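Long-range contacts in ethylbenzene dehydrogenase alpha-subunit (Aromatoleum aromaticum, PDB 2IVF), which is the large cofactor-bearing subunit of a molybdenum enzyme of the molybdopterin oxidoreductase family, holding two pterin guanine dinucleotides, a molybdenum atom and an iron/sulfur cluster: residues 75-83 against 671-679; 655-663 against 736-747. One frame throughout, in Å; residues are numbered along the deposited sequence.

Contact 1: residues 75-83 against 671-679. With SF4 (iron/sulfur cluster), chain K.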
loop_
_atom_site.group_PDB
_atom_site.type_symbol
_atom_site.label_atom_id
_atom_site.label_comp_id
_atom_site.label_asym_id
_atom_site.label_seq_id
_atom_site.Cartn_x
_atom_site.Cartn_y
_atom_site.Cartn_z
ATOM N N ASP A 75 -22.827 -15.701 5.649
ATOM C CA ASP A 75 -23.978 -15.628 6.559
ATOM C C ASP A 75 -24.576 -14.223 6.624
ATOM O O ASP A 75 -25.793 -14.063 6.683
ATOM C CB ASP A 75 -23.558 -16.064 7.969
ATOM C CG ASP A 75 -23.196 -17.559 8.052
ATOM O OD1 ASP A 75 -23.679 -18.349 7.215
ATOM O OD2 ASP A 75 -22.466 -17.940 9.002
ATOM N N LYS A 76 -23.717 -13.218 6.725
ATOM C CA LYS A 76 -24.188 -11.836 6.793
ATOM C C LYS A 76 -23.163 -10.850 6.282
ATOM O O LYS A 76 -22.001 -11.173 6.062
ATOM C CB LYS A 76 -24.600 -11.463 8.217
ATOM C CG LYS A 76 -23.463 -11.429 9.167
ATOM C CD LYS A 76 -23.728 -10.599 10.450
ATOM C CE LYS A 76 -22.359 -10.466 11.203
ATOM N NZ LYS A 76 -22.252 -9.332 12.162
ATOM N N VAL A 77 -23.609 -9.625 6.077
ATOM C CA VAL A 77 -22.748 -8.575 5.564
ATOM C C VAL A 77 -23.037 -7.346 6.391
ATOM O O VAL A 77 -24.205 -7.023 6.645
ATOM C CB VAL A 77 -22.997 -8.269 4.065
ATOM C CG1 VAL A 77 -22.084 -7.154 3.626
ATOM C CG2 VAL A 77 -22.810 -9.533 3.200
ATOM N N ASN A 78 -21.971 -6.699 6.832
ATOM C CA ASN A 78 -22.013 -5.421 7.569
ATOM C C ASN A 78 -21.147 -4.387 6.874
ATOM O O ASN A 78 -20.319 -4.734 6.029
ATOM C CB ASN A 78 -21.415 -5.628 8.960
ATOM C CG ASN A 78 -22.225 -6.611 9.807
ATOM O OD1 ASN A 78 -21.987 -7.797 9.773
ATOM N ND2 ASN A 78 -23.155 -6.105 10.579
ATOM N N TRP A 79 -21.266 -3.130 7.296
ATOM C CA TRP A 79 -20.389 -2.101 6.817
ATOM C C TRP A 79 -19.054 -2.147 7.539
ATOM O O TRP A 79 -18.982 -2.323 8.742
ATOM C CB TRP A 79 -20.977 -0.698 7.065
ATOM C CG TRP A 79 -22.188 -0.370 6.310
ATOM C CD1 TRP A 79 -23.345 0.109 6.825
ATOM C CD2 TRP A 79 -22.387 -0.488 4.911
ATOM N NE1 TRP A 79 -24.245 0.360 5.812
ATOM C CE2 TRP A 79 -23.682 -0.006 4.630
ATOM C CE3 TRP A 79 -21.577 -0.921 3.846
ATOM C CZ2 TRP A 79 -24.207 0.019 3.351
ATOM C CZ3 TRP A 79 -22.103 -0.872 2.575
ATOM C CH2 TRP A 79 -23.387 -0.401 2.338
ATOM N N GLY A 80 -17.984 -1.980 6.771
ATOM C CA GLY A 80 -16.684 -1.810 7.369
ATOM C C GLY A 80 -15.808 -0.854 6.594
ATOM O O GLY A 80 -16.073 -0.493 5.460
ATOM N N SER A 81 -14.781 -0.407 7.291
ATOM C CA SER A 81 -13.697 0.363 6.736
ATOM C C SER A 81 -12.508 0.174 7.687
ATOM O O SER A 81 -12.584 -0.647 8.628
ATOM C CB SER A 81 -14.050 1.850 6.558
ATOM O OG SER A 81 -13.141 2.453 5.664
ATOM N N HIS A 82 -11.417 0.891 7.427
ATOM C CA HIS A 82 -10.150 0.747 8.162
ATOM C C HIS A 82 -9.759 2.085 8.808
ATOM O O HIS A 82 -9.897 3.117 8.189
ATOM C CB HIS A 82 -9.125 0.195 7.166
ATOM C CG HIS A 82 -9.713 -0.849 6.258
ATOM N ND1 HIS A 82 -9.992 -0.633 4.916
ATOM C CD2 HIS A 82 -10.222 -2.069 6.549
ATOM C CE1 HIS A 82 -10.607 -1.692 4.419
ATOM N NE2 HIS A 82 -10.733 -2.592 5.383
ATOM N N LEU A 83 -9.328 2.062 10.071
ATOM C CA LEU A 83 -9.091 3.296 10.805
ATOM C C LEU A 83 -7.633 3.732 10.729
ATOM O O LEU A 83 -7.333 4.872 11.038
ATOM C CB LEU A 83 -9.560 3.142 12.242
ATOM C CG LEU A 83 -11.080 2.969 12.416
ATOM C CD1 LEU A 83 -11.924 3.794 11.438
ATOM C CD2 LEU A 83 -11.452 1.518 12.273
ATOM N N PHE A 671 -17.392 10.669 5.594
ATOM C CA PHE A 671 -17.173 9.812 6.759
ATOM C C PHE A 671 -17.809 8.473 6.512
ATOM O O PHE A 671 -18.898 8.383 5.927
ATOM C CB PHE A 671 -17.883 10.403 7.968
ATOM C CG PHE A 671 -17.165 11.521 8.601
ATOM C CD1 PHE A 671 -17.217 12.793 8.069
ATOM C CD2 PHE A 671 -16.416 11.303 9.740
ATOM C CE1 PHE A 671 -16.549 13.850 8.680
ATOM C CE2 PHE A 671 -15.747 12.349 10.362
ATOM C CZ PHE A 671 -15.823 13.622 9.819
ATOM N N THR A 672 -17.180 7.432 7.019
ATOM C CA THR A 672 -17.675 6.049 6.752
ATOM C C THR A 672 -17.778 5.325 8.070
ATOM O O THR A 672 -16.939 5.474 8.982
ATOM C CB THR A 672 -16.754 5.329 5.740
ATOM O OG1 THR A 672 -16.836 5.998 4.473
ATOM C CG2 THR A 672 -17.112 3.851 5.538
ATOM N N PHE A 673 -18.871 4.584 8.181
ATOM C CA PHE A 673 -19.204 3.781 9.344
ATOM C C PHE A 673 -18.473 2.448 9.377
ATOM O O PHE A 673 -18.327 1.758 8.361
ATOM C CB PHE A 673 -20.709 3.533 9.343
ATOM C CG PHE A 673 -21.193 2.652 10.447
ATOM C CD1 PHE A 673 -21.004 3.008 11.764
ATOM C CD2 PHE A 673 -21.861 1.491 10.172
ATOM C CE1 PHE A 673 -21.491 2.181 12.827
ATOM C CE2 PHE A 673 -22.366 0.682 11.195
ATOM C CZ PHE A 673 -22.177 1.033 12.527
ATOM N N VAL A 674 -17.981 2.092 10.562
ATOM C CA VAL A 674 -17.350 0.828 10.743
ATOM C C VAL A 674 -18.140 0.114 11.820
ATOM O O VAL A 674 -18.164 0.524 12.973
ATOM C CB VAL A 674 -15.864 0.935 11.127
ATOM C CG1 VAL A 674 -15.266 -0.483 11.299
ATOM C CG2 VAL A 674 -15.033 1.759 10.120
ATOM N N ASP A 675 -18.800 -0.961 11.420
ATOM C CA ASP A 675 -19.597 -1.716 12.328
ATOM C C ASP A 675 -18.720 -2.650 13.162
ATOM O O ASP A 675 -17.583 -2.975 12.805
ATOM C CB ASP A 675 -20.669 -2.532 11.575
ATOM C CG ASP A 675 -21.927 -2.783 12.404
ATOM O OD1 ASP A 675 -21.979 -2.514 13.629
ATOM O OD2 ASP A 675 -22.903 -3.297 11.813
ATOM N N ARG A 676 -19.293 -3.099 14.259
ATOM C CA ARG A 676 -18.765 -4.249 14.960
ATOM C C ARG A 676 -19.352 -5.507 14.253
ATOM O O ARG A 676 -20.407 -5.986 14.610
ATOM C CB ARG A 676 -19.144 -4.140 16.427
ATOM C CG ARG A 676 -18.539 -5.202 17.337
ATOM C CD ARG A 676 -19.026 -4.977 18.759
ATOM N NE ARG A 676 -18.400 -5.839 19.752
ATOM C CZ ARG A 676 -18.862 -7.038 20.139
ATOM N NH1 ARG A 676 -19.945 -7.575 19.589
ATOM N NH2 ARG A 676 -18.224 -7.710 21.070
ATOM N N SER A 677 -18.653 -6.020 13.251
ATOM C CA SER A 677 -19.109 -7.179 12.468
ATOM C C SER A 677 -18.982 -8.464 13.249
ATOM O O SER A 677 -19.847 -9.304 13.179
ATOM C CB SER A 677 -18.328 -7.309 11.156
ATOM O OG SER A 677 -18.648 -6.273 10.266
ATOM N N VAL A 678 -17.933 -8.561 14.049
ATOM C CA VAL A 678 -17.644 -9.735 14.867
ATOM C C VAL A 678 -17.073 -9.241 16.184
ATOM O O VAL A 678 -16.566 -8.111 16.238
ATOM C CB VAL A 678 -16.595 -10.633 14.181
ATOM C CG1 VAL A 678 -17.146 -11.242 12.872
ATOM C CG2 VAL A 678 -15.339 -9.823 13.931
ATOM N N ALA A 679 -17.211 -10.052 17.233
ATOM C CA ALA A 679 -16.674 -9.761 18.549
ATOM C C ALA A 679 -15.166 -9.775 18.426
ATOM O O ALA A 679 -14.612 -10.578 17.650
ATOM C CB ALA A 679 -17.142 -10.816 19.622
HETATM FE FE1 SF4 K . -7.127 1.136 1.910
HETATM FE FE2 SF4 K . -9.408 2.607 1.837
HETATM FE FE3 SF4 K . -8.978 0.969 3.894
HETATM FE FE4 SF4 K . -7.456 3.236 3.615
HETATM S S1 SF4 K . -9.664 3.158 4.108
HETATM S S2 SF4 K . -6.720 1.061 4.135
HETATM S S3 SF4 K . -7.360 3.350 1.333
HETATM S S4 SF4 K . -9.290 0.324 1.705
HETATM O O HOH W 1 -17.336 -3.943 10.266
#
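The chain leading into the iron/sulfur cluster site, edge strand 76-80 of a three-stranded antiparallel sheet, lies against strand 671-676 of a second sheet. The two strands run at 131° to each other and come closest where the CA atoms of G80 and V674 lie 4.3 Å apart. One backbone bond joins them, D675 N to W79 O at 3.0 Å, its donor above the carbonyl plane. A water bridges the junction, donating to W79 O and D675 O and accepting from S677 OG. Toward the start of the strand the grip passes to side chains. K76 turns CG into the cramped space between its own N and carbonyl carbon (chi1 67°), and the extended chain beyond brings NZ to S677 O at 2.6 Å, in the carbonyl plane on a lone pair. The same NZ donates to N78 OD1, which fixes the amide's rotation and presents ND2 to D675 OD2 at 3.1 Å. That bond is bent, meeting the carboxylate from above its plane, with the two flat groups 73° apart. From W79 onward the side-chain packing is mainly apolar: W79 CD1 sits at the edge of the F673 ring, in its plane, the side chains crossing at about a right angle. V674 CG2 packs on S81 CB and, tip to tip, on L83 CD1 at 3.9 Å. The indole is further held by a bond from NE1 to K764 O, and S81 OG bonds to C92 O. Just past the strand, H82 ND1 binds iron FE3 at 2.2 Å, its NE2 bonded to Y656 OH. One histidine with the pocket cysteines C86, C92 and C127 fits a His/Cys3 iron/sulfur site, as in related molybdoenzymes such as the respiratory nitrate reductases.

Contact 2: residues 655-663 against 736-747. With MD1 (phosphoric acid 4-(2-amino-4-oxo-3,4,5,6,-tetrahydro-pteridin-6-yl)-2-hydroxy-3,4-dimercapto-but-3-en-yl ester guanylate ester), chain N.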
loop_
_atom_site.group_PDB
_atom_site.type_symbol
_atom_site.label_atom_id
_atom_site.label_comp_id
_atom_site.label_asym_id
_atom_site.label_seq_id
_atom_site.Cartn_x
_atom_site.Cartn_y
_atom_site.Cartn_z
ATOM N N TYR A 655 -10.027 -3.402 13.318
ATOM C CA TYR A 655 -11.071 -2.893 12.415
ATOM C C TYR A 655 -12.081 -4.002 12.191
ATOM O O TYR A 655 -11.725 -5.192 12.106
ATOM C CB TYR A 655 -10.513 -2.350 11.081
ATOM C CG TYR A 655 -9.213 -1.602 11.255
ATOM C CD1 TYR A 655 -8.949 -0.848 12.409
ATOM C CD2 TYR A 655 -8.219 -1.691 10.296
ATOM C CE1 TYR A 655 -7.755 -0.201 12.569
ATOM C CE2 TYR A 655 -7.026 -1.054 10.456
ATOM C CZ TYR A 655 -6.795 -0.332 11.575
ATOM O OH TYR A 655 -5.603 0.241 11.695
ATOM N N TYR A 656 -13.344 -3.597 12.135
ATOM C CA TYR A 656 -14.504 -4.504 11.979
ATOM C C TYR A 656 -14.929 -5.137 13.283
ATOM O O TYR A 656 -15.958 -5.836 13.334
ATOM C CB TYR A 656 -14.288 -5.661 11.012
ATOM C CG TYR A 656 -13.738 -5.410 9.631
ATOM C CD1 TYR A 656 -13.736 -4.139 9.044
ATOM C CD2 TYR A 656 -13.242 -6.488 8.891
ATOM C CE1 TYR A 656 -13.210 -3.943 7.771
ATOM C CE2 TYR A 656 -12.717 -6.322 7.644
ATOM C CZ TYR A 656 -12.718 -5.039 7.057
ATOM O OH TYR A 656 -12.212 -4.874 5.803
ATOM N N GLU A 657 -14.170 -4.909 14.343
ATOM C CA GLU A 657 -14.397 -5.593 15.639
ATOM C C GLU A 657 -14.841 -4.627 16.727
ATOM O O GLU A 657 -14.967 -4.999 17.907
ATOM C CB GLU A 657 -13.132 -6.275 16.110
ATOM C CG GLU A 657 -12.643 -7.407 15.210
ATOM C CD GLU A 657 -11.364 -8.048 15.710
ATOM O OE1 GLU A 657 -10.638 -7.390 16.471
ATOM O OE2 GLU A 657 -11.081 -9.214 15.331
ATOM N N LYS A 658 -15.061 -3.376 16.317
ATOM C CA LYS A 658 -15.493 -2.295 17.193
ATOM C C LYS A 658 -16.125 -1.201 16.362
ATOM O O LYS A 658 -15.723 -0.925 15.227
ATOM C CB LYS A 658 -14.319 -1.732 17.969
ATOM C CG LYS A 658 -13.262 -1.075 17.109
ATOM C CD LYS A 658 -11.938 -0.893 17.929
ATOM C CE LYS A 658 -10.901 -0.354 16.969
ATOM N NZ LYS A 658 -9.525 -0.345 17.551
ATOM N N HIS A 659 -17.155 -0.569 16.910
ATOM C CA HIS A 659 -17.818 0.522 16.158
ATOM C C HIS A 659 -16.843 1.690 16.045
ATOM O O HIS A 659 -16.116 2.015 17.012
ATOM C CB HIS A 659 -19.048 1.002 16.862
ATOM C CG HIS A 659 -20.049 -0.066 17.129
ATOM N ND1 HIS A 659 -19.993 -0.870 18.247
ATOM C CD2 HIS A 659 -21.146 -0.452 16.437
ATOM C CE1 HIS A 659 -21.003 -1.720 18.224
ATOM N NE2 HIS A 659 -21.731 -1.477 17.146
ATOM N N GLU A 660 -16.805 2.290 14.856
ATOM C CA GLU A 660 -15.955 3.451 14.608
ATOM C C GLU A 660 -16.454 4.244 13.431
ATOM O O GLU A 660 -17.429 3.890 12.773
ATOM C CB GLU A 660 -14.504 2.984 14.344
ATOM C CG GLU A 660 -13.561 3.097 15.526
ATOM C CD GLU A 660 -13.234 4.542 15.864
ATOM O OE1 GLU A 660 -13.688 5.438 15.120
ATOM O OE2 GLU A 660 -12.533 4.783 16.865
ATOM N N MET A 661 -15.771 5.357 13.178
ATOM C CA MET A 661 -16.040 6.148 12.009
ATOM C C MET A 661 -14.696 6.554 11.463
ATOM O O MET A 661 -13.799 6.848 12.253
ATOM C CB MET A 661 -16.755 7.390 12.440
ATOM C CG MET A 661 -17.285 8.223 11.369
ATOM S SD MET A 661 -18.428 9.394 12.162
ATOM C CE MET A 661 -17.302 10.253 13.205
ATOM N N THR A 662 -14.553 6.584 10.141
ATOM C CA THR A 662 -13.293 7.016 9.553
ATOM C C THR A 662 -13.069 8.524 9.788
ATOM O O THR A 662 -13.927 9.214 10.307
ATOM C CB THR A 662 -13.275 6.703 8.091
ATOM O OG1 THR A 662 -14.401 7.330 7.480
ATOM C CG2 THR A 662 -13.366 5.199 7.882
ATOM N N THR A 663 -11.859 8.993 9.512
ATOM C CA THR A 663 -11.486 10.375 9.768
ATOM C C THR A 663 -11.020 10.966 8.467
ATOM O O THR A 663 -9.818 11.017 8.188
ATOM C CB THR A 663 -10.346 10.476 10.796
ATOM O OG1 THR A 663 -9.196 9.744 10.327
ATOM C CG2 THR A 663 -10.808 9.894 12.129
ATOM N N ASN A 736 -17.183 1.985 22.510
ATOM C CA ASN A 736 -17.121 2.632 21.216
ATOM C C ASN A 736 -18.472 3.028 20.671
ATOM O O ASN A 736 -18.594 4.107 20.132
ATOM C CB ASN A 736 -16.396 1.776 20.176
ATOM C CG ASN A 736 -14.855 1.900 20.282
ATOM O OD1 ASN A 736 -14.323 2.126 21.372
ATOM N ND2 ASN A 736 -14.167 1.827 19.141
ATOM N N GLU A 737 -19.471 2.177 20.800
ATOM C CA GLU A 737 -20.788 2.527 20.242
ATOM C C GLU A 737 -21.301 3.800 20.939
ATOM O O GLU A 737 -21.856 4.691 20.283
ATOM C CB GLU A 737 -21.826 1.394 20.323
ATOM C CG GLU A 737 -23.079 1.797 19.504
ATOM C CD GLU A 737 -24.032 0.668 19.129
ATOM O OE1 GLU A 737 -24.372 -0.128 20.019
ATOM O OE2 GLU A 737 -24.437 0.641 17.919
ATOM N N ASP A 738 -21.101 3.889 22.254
ATOM C CA ASP A 738 -21.489 5.068 23.021
ATOM C C ASP A 738 -20.817 6.305 22.441
ATOM O O ASP A 738 -21.479 7.312 22.184
ATOM C CB ASP A 738 -21.043 4.944 24.460
ATOM C CG ASP A 738 -21.811 3.907 25.242
ATOM O OD1 ASP A 738 -22.952 3.546 24.867
ATOM O OD2 ASP A 738 -21.245 3.484 26.273
ATOM N N CYS A 739 -19.499 6.196 22.246
ATOM C CA CYS A 739 -18.666 7.288 21.758
ATOM C C CYS A 739 -18.981 7.669 20.295
ATOM O O CYS A 739 -18.937 8.844 19.959
ATOM C CB CYS A 739 -17.204 6.920 21.877
ATOM S SG CYS A 739 -16.680 6.855 23.603
ATOM N N LEU A 740 -19.325 6.675 19.474
ATOM C CA LEU A 740 -19.701 6.886 18.096
ATOM C C LEU A 740 -20.965 7.697 18.019
ATOM O O LEU A 740 -21.051 8.616 17.229
ATOM C CB LEU A 740 -19.840 5.573 17.358
ATOM C CG LEU A 740 -20.088 5.687 15.847
ATOM C CD1 LEU A 740 -19.046 6.576 15.163
ATOM C CD2 LEU A 740 -20.125 4.326 15.168
ATOM N N LYS A 741 -21.967 7.335 18.794
ATOM C CA LYS A 741 -23.185 8.092 18.863
ATOM C C LYS A 741 -22.908 9.538 19.293
ATOM O O LYS A 741 -23.510 10.455 18.788
ATOM C CB LYS A 741 -24.125 7.458 19.855
ATOM C CG LYS A 741 -24.614 6.081 19.413
ATOM C CD LYS A 741 -25.481 5.452 20.505
ATOM C CE LYS A 741 -26.303 4.334 19.898
ATOM N NZ LYS A 741 -27.063 3.727 20.951
ATOM N N GLU A 742 -22.000 9.725 20.255
ATOM C CA GLU A 742 -21.624 11.076 20.660
ATOM C C GLU A 742 -20.888 11.828 19.530
ATOM O O GLU A 742 -21.128 13.030 19.325
ATOM C CB GLU A 742 -20.748 11.039 21.907
ATOM C CG GLU A 742 -20.342 12.396 22.409
ATOM C CD GLU A 742 -21.485 13.268 22.803
ATOM O OE1 GLU A 742 -22.585 12.758 23.096
ATOM O OE2 GLU A 742 -21.281 14.501 22.818
ATOM N N MET A 743 -20.018 11.136 18.821
ATOM C CA MET A 743 -19.333 11.756 17.683
ATOM C C MET A 743 -20.318 12.138 16.605
ATOM O O MET A 743 -20.132 13.138 15.951
ATOM C CB MET A 743 -18.304 10.845 17.090
ATOM C CG MET A 743 -17.089 10.680 17.940
ATOM S SD MET A 743 -15.893 9.732 17.057
ATOM C CE MET A 743 -14.496 10.071 18.133
ATOM N N VAL A 744 -21.377 11.341 16.421
ATOM C CA VAL A 744 -22.386 11.700 15.422
ATOM C C VAL A 744 -23.081 12.985 15.874
ATOM O O VAL A 744 -23.294 13.885 15.080
ATOM C CB VAL A 744 -23.386 10.573 15.166
ATOM C CG1 VAL A 744 -24.594 11.100 14.374
ATOM C CG2 VAL A 744 -22.684 9.413 14.426
ATOM N N ASP A 745 -23.407 13.082 17.153
ATOM C CA ASP A 745 -24.041 14.295 17.714
ATOM C C ASP A 745 -23.141 15.518 17.583
ATOM O O ASP A 745 -23.605 16.615 17.319
ATOM C CB ASP A 745 -24.368 14.106 19.184
ATOM C CG ASP A 745 -25.721 13.437 19.410
ATOM O OD1 ASP A 745 -26.414 13.092 18.410
ATOM O OD2 ASP A 745 -26.081 13.307 20.594
ATOM N N ILE A 746 -21.861 15.315 17.816
ATOM C CA ILE A 746 -20.866 16.370 17.654
ATOM C C ILE A 746 -20.865 16.826 16.188
ATOM O O ILE A 746 -20.989 18.002 15.936
ATOM C CB ILE A 746 -19.449 15.908 18.060
ATOM C CG1 ILE A 746 -19.348 15.688 19.578
ATOM C CG2 ILE A 746 -18.385 16.909 17.503
ATOM C CD1 ILE A 746 -18.104 14.881 19.992
ATOM N N ASN A 747 -20.803 15.887 15.228
ATOM C CA ASN A 747 -20.831 16.246 13.814
ATOM C C ASN A 747 -22.100 16.991 13.423
ATOM O O ASN A 747 -22.077 17.904 12.571
ATOM C CB ASN A 747 -20.647 14.989 12.912
ATOM C CG ASN A 747 -19.188 14.542 12.788
ATOM O OD1 ASN A 747 -18.905 13.507 12.189
ATOM N ND2 ASN A 747 -18.273 15.290 13.352
HETATM P PB MD1 N . 3.151 5.220 13.606
HETATM O O3B MD1 N . 2.864 3.905 12.775
HETATM O O1B MD1 N . 1.838 5.863 13.871
HETATM O O2B MD1 N . 4.170 5.021 14.661
HETATM O O3A MD1 N . 3.884 6.111 12.517
HETATM C C10 MD1 N . 3.176 7.002 11.628
HETATM C C11 MD1 N . 4.248 7.488 10.666
HETATM O O11 MD1 N . 4.416 6.364 9.737
HETATM C C12 MD1 N . 3.753 8.678 9.889
HETATM S S12 MD1 N . 2.092 9.080 9.811
HETATM C C13 MD1 N . 4.612 9.452 9.150
HETATM S S13 MD1 N . 4.082 10.759 8.224
HETATM C C14 MD1 N . 6.075 9.221 9.127
HETATM N N15 MD1 N . 6.698 8.918 7.883
HETATM C C16 MD1 N . 8.022 8.569 7.815
HETATM C C15 MD1 N . 8.573 8.412 6.557
HETATM O O14 MD1 N . 7.893 8.593 5.511
HETATM N N17 MD1 N . 9.862 7.986 6.549
HETATM C C17 MD1 N . 10.586 7.800 7.728
HETATM N N16 MD1 N . 11.845 7.409 7.597
HETATM N N18 MD1 N . 10.029 8.010 8.932
HETATM C C20 MD1 N . 8.771 8.394 8.980
HETATM N N8 MD1 N . 8.217 8.657 10.192
HETATM C C7 MD1 N . 6.840 9.009 10.410
HETATM P PA MD1 N . 3.005 2.338 13.111
HETATM O O1A MD1 N . 2.054 1.659 12.179
HETATM O O2A MD1 N . 4.436 1.978 12.999
HETATM O "O5'" MD1 N . 2.541 2.153 14.609
HETATM C "C5'" MD1 N . 1.148 2.298 14.860
HETATM C "C4'" MD1 N . 0.664 1.146 15.641
HETATM O "O4'" MD1 N . -0.746 1.332 15.672
HETATM C "C1'" MD1 N . -1.275 0.008 15.763
HETATM N N9 MD1 N . -2.695 -0.103 15.403
HETATM C C4 MD1 N . -3.659 -0.259 16.298
HETATM N N3 MD1 N . -3.581 -0.321 17.649
HETATM C C2 MD1 N . -4.688 -0.470 18.377
HETATM N N2 MD1 N . -4.622 -0.518 19.734
HETATM N N1 MD1 N . -5.886 -0.642 17.712
HETATM C C6 MD1 N . -6.035 -0.592 16.347
HETATM O O6 MD1 N . -7.161 -0.686 15.859
HETATM C C5 MD1 N . -4.869 -0.382 15.595
HETATM N N7 MD1 N . -4.592 -0.301 14.298
HETATM C C8 MD1 N . -3.272 -0.121 14.197
HETATM C "C2'" MD1 N . -0.438 -0.809 14.784
HETATM O "O2'" MD1 N . -0.417 -2.227 15.081
HETATM C "C3'" MD1 N . 0.943 -0.142 14.857
HETATM O "O3'" MD1 N . 1.905 -0.957 15.577
HETATM O O HOH W 2 -18.923 -0.714 20.888
HETATM O O HOH W 3 -11.511 2.784 18.554
#
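H659 lays its imidazole over the side chain of E737, one ring face on CB, which lies 3.8 Å from the ring centroid, a CH-pi contact. The carboxylate of E737 follows the same face, its plane 21° from that of the ring, and OE2 is bonded to Y759 OH. At the ring's ND1 a water bridges to E737 N, tying the imidazole to the first turn of the helix. N736, one residue earlier, sends ND2 to H659 O at 2.9 Å, nearly end-on to the carbonyl and close to the plane of its own amide. Its ND2 also donates to a water at E660 OE2, which I198 N meets as well; amide and carboxylate stand almost perpendicular. E660 points its CB away from the helix and bends at chi2 (-70°), which folds OE1 back onto M661 N at 2.8 Å. Deeper along the helix the meeting is apolar: L740 CD1 lies on M661 CB at 3.7 Å, and CD2 on H659 CB. M661 carries its methyl to M743 CB and N747 OD1. At the corner, K658 NZ donates to O6 of MD1 and is also held by A653 O and a salt bridge to E687. Residues 736-747 of the helix run at 30° to edge strand 659-661, with helices 759-765, 486-493 and 197-210 packed round the joint and strand 670-676 pairing with 659-661.

Both contacts are largely buried and share one three-stranded sheet: contact 1 sets a strand of another sheet against 671-676, whereas contact 2 lays a helix on the adjoining strand 659-661. F673 touches L740, so the helix reaches both strands. Contact 1 combines a backbone bond with a lysine, amide and carboxylate network at its more open end; contact 2 has no backbone-to-backbone bond and relies on one asparagine, a stacked histidine and methionine-leucine packing. Each also reaches a cofactor, the iron/sulfur cluster in contact 1 and the guanine of MD1 in contact 2. L83 packs on Y655, bringing the two cofactor-bearing segments together.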